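Local coordinates for protein pyruvate kinase (Pseudomonas aeruginosa, PDB 6QXL) that probably catalyses the last step of glycolysis, transferring phosphate from phosphoenolpyruvate to ADP to give pyruvate and ATP, and binds glucose-6-phosphate as an allosteric regulator, at residues S386-T389 with P390-M393. Residues are numbered along the deposited sequence; the frame is centred on the assembly and turned at random.
With G6P (6-O-phosphono-alpha-D-glucopyranose), chain M.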
ATOM      1  N   SER A 386     -30.856  20.998  -0.509  1.00 47.00           N
ATOM      2  CA  SER A 386     -30.119  21.769   0.478  1.00 43.13           C
ATOM      3  C   SER A 386     -28.620  21.856   0.241  1.00 40.10           C
ATOM      4  O   SER A 386     -27.921  22.525   0.995  1.00 37.95           O
ATOM      5  CB  SER A 386     -30.359  21.188   1.868  1.00 43.84           C
ATOM      6  OG  SER A 386     -29.594  20.008   2.066  1.00 42.97           O
ATOM      7  N   GLY A 387     -28.117  21.169  -0.776  1.00 42.14           N
ATOM      8  CA  GLY A 387     -26.670  21.107  -1.041  1.00 39.42           C
ATOM      9  C   GLY A 387     -25.914  20.004  -0.303  1.00 39.31           C
ATOM     10  O   GLY A 387     -24.716  19.872  -0.484  1.00 39.69           O
ATOM     11  N   PHE A 388     -26.599  19.194   0.491  1.00 35.95           N
ATOM     12  CA  PHE A 388     -25.944  18.119   1.225  1.00 36.64           C
ATOM     13  C   PHE A 388     -25.286  17.067   0.339  1.00 36.21           C
ATOM     14  O   PHE A 388     -24.181  16.613   0.619  1.00 36.12           O
ATOM     15  CB  PHE A 388     -26.925  17.426   2.165  1.00 34.46           C
ATOM     16  CG  PHE A 388     -26.319  16.303   2.938  1.00 40.34           C
ATOM     17  CD1 PHE A 388     -25.540  16.554   4.058  1.00 43.99           C
ATOM     18  CD2 PHE A 388     -26.499  14.980   2.541  1.00 46.77           C
ATOM     19  CE1 PHE A 388     -24.976  15.522   4.802  1.00 44.40           C
ATOM     20  CE2 PHE A 388     -25.933  13.926   3.247  1.00 44.57           C
ATOM     21  CZ  PHE A 388     -25.163  14.208   4.388  1.00 45.23           C
ATOM     22  N   THR A 389     -25.965  16.650  -0.706  1.00 37.98           N
ATOM     23  CA  THR A 389     -25.389  15.635  -1.569  1.00 39.03           C
ATOM     24  C   THR A 389     -24.069  16.087  -2.213  1.00 35.81           C
ATOM     25  O   THR A 389     -23.100  15.368  -2.141  1.00 38.35           O
ATOM     26  CB  THR A 389     -26.427  15.108  -2.576  1.00 38.87           C
ATOM     27  OG1 THR A 389     -27.496  14.494  -1.863  1.00 36.26           O
ATOM     28  CG2 THR A 389     -25.820  14.055  -3.470  1.00 40.21           C
ATOM     29  N   PRO A 390     -24.010  17.278  -2.807  1.00 38.48           N
ATOM     30  CA  PRO A 390     -22.720  17.711  -3.380  1.00 40.87           C
ATOM     31  C   PRO A 390     -21.670  18.088  -2.314  1.00 39.17           C
ATOM     32  O   PRO A 390     -20.491  18.092  -2.611  1.00 41.10           O
ATOM     33  CB  PRO A 390     -23.090  18.898  -4.272  1.00 41.92           C
ATOM     34  CG  PRO A 390     -24.311  19.445  -3.635  1.00 43.65           C
ATOM     35  CD  PRO A 390     -25.071  18.259  -3.088  1.00 42.18           C
ATOM     36  N   LEU A 391     -22.083  18.355  -1.082  1.00 35.48           N
ATOM     37  CA  LEU A 391     -21.120  18.457  -0.005  1.00 34.69           C
ATOM     38  C   LEU A 391     -20.327  17.164   0.137  1.00 38.27           C
ATOM     39  O   LEU A 391     -19.099  17.194   0.201  1.00 38.15           O
ATOM     40  CB  LEU A 391     -21.815  18.796   1.309  1.00 34.98           C
ATOM     41  CG  LEU A 391     -20.932  18.766   2.566  1.00 34.59           C
ATOM     42  CD1 LEU A 391     -19.868  19.821   2.509  1.00 35.84           C
ATOM     43  CD2 LEU A 391     -21.750  18.966   3.806  1.00 36.62           C
ATOM     44  N   ILE A 392     -21.020  16.028   0.160  1.00 40.77           N
ATOM     45  CA  ILE A 392     -20.376  14.734   0.308  1.00 37.47           C
ATOM     46  C   ILE A 392     -19.531  14.438  -0.931  1.00 37.58           C
ATOM     47  O   ILE A 392     -18.367  14.062  -0.820  1.00 37.27           O
ATOM     48  CB  ILE A 392     -21.384  13.626   0.527  1.00 39.91           C
ATOM     49  CG1 ILE A 392     -22.290  13.909   1.734  1.00 47.41           C
ATOM     50  CG2 ILE A 392     -20.689  12.281   0.702  1.00 41.93           C
ATOM     51  CD1 ILE A 392     -21.593  14.181   3.036  1.00 49.26           C
ATOM     52  N   MET A 393     -20.076  14.657  -2.111  1.00 36.04           N
ATOM     53  CA  MET A 393     -19.297  14.406  -3.319  1.00 44.16           C
ATOM     54  C   MET A 393     -17.948  15.128  -3.264  1.00 40.74           C
ATOM     55  O   MET A 393     -16.916  14.548  -3.595  1.00 38.35           O
ATOM     56  CB  MET A 393     -20.051  14.829  -4.575  1.00 45.95           C
ATOM     57  CG  MET A 393     -21.322  14.039  -4.847  1.00 46.97           C
ATOM     58  SD  MET A 393     -22.082  14.603  -6.368  1.00 50.45           S
ATOM     59  CE  MET A 393     -23.413  13.432  -6.529  1.00 60.66           C
TER
HETATM   60  C1  G6P M 501     -33.090  15.707  -5.169  1.00 66.04           C
HETATM   61  C2  G6P M 501     -34.591  15.879  -5.054  1.00 67.39           C
HETATM   62  C3  G6P M 501     -34.971  14.891  -3.959  1.00 64.36           C
HETATM   63  C4  G6P M 501     -33.917  14.684  -2.887  1.00 56.96           C
HETATM   64  C5  G6P M 501     -33.181  16.011  -2.806  1.00 57.88           C
HETATM   65  C6  G6P M 501     -32.258  16.029  -1.601  1.00 63.32           C
HETATM   66  O1  G6P M 501     -32.800  16.306  -6.423  1.00 69.92           O
HETATM   67  O2  G6P M 501     -34.993  17.252  -4.806  1.00 59.39           O
HETATM   68  O3  G6P M 501     -35.041  13.697  -4.693  1.00 74.37           O
HETATM   69  O4  G6P M 501     -34.501  14.208  -1.646  1.00 53.71           O
HETATM   70  O5  G6P M 501     -32.462  16.265  -4.011  1.00 57.88           O
HETATM   71  O6  G6P M 501     -31.100  16.829  -1.753  1.00 59.97           O
HETATM   72  P   G6P M 501     -30.090  17.073  -0.477  1.00 56.21           P
HETATM   73  O1P G6P M 501     -30.545  18.336   0.214  1.00 61.83           O
HETATM   74  O2P G6P M 501     -28.946  17.166  -1.461  1.00 40.07           O
HETATM   75  O3P G6P M 501     -30.149  15.998   0.638  1.00 46.90           O
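Phe388 and Ile392 meet one turn apart in a local contact at the start of helix 388-394, where the helix begins beside the phosphate of bound G6P. Ile392 CG1 lies over one face of the phenyl ring, towards its rim, in a CH-pi contact 4.2 Å from the ring centroid. Ile392 CD1 continues along the ring to Phe388 CZ at 3.8 Å. Phe388 CG is anti to the backbone N (chi1 179°), which sets the ring beside the later turn of the helix. Leu391 CD2 comes to the ring obliquely. Three backbone bonds carry the first turn, from Leu391 N to Gly387 O, from Ile392 N to Phe388 O and from Met393 N to Thr389 O. Gly387 is the N-cap, and the ring of Pro390 packs against its carbonyl oxygen. The helix is the crossover of a beta-alpha-beta unit between strands 377-383 and 402-406 of the C-terminal alpha/beta domain. Its N-terminus forms part of the sugar-phosphate effector pocket. Ser386 grips G6P O1P twice, through its N at 2.8 Å and its OG at 2.7 Å. With chi1 at 77° the hydroxyl lies between the backbone N and the carbonyl carbon, on the same side as the N-H, and both donors point at one oxygen. Thr389 N donates to G6P O2P at 3.1 Å and an angle of 161°. Thr389 OG1 lies 3.1 Å from G6P O2P and is hydrogen-bonded to Thr470 OG1. The helix dipole would probably add to the pull on the phosphate. Thr389 CG2 turns from the ligand to Met393 CE, 3.9 Å away. The extended Met393 side chain runs on to Ile380 and Cys382 of strand 377-383 and to Met368 of helix 359-373.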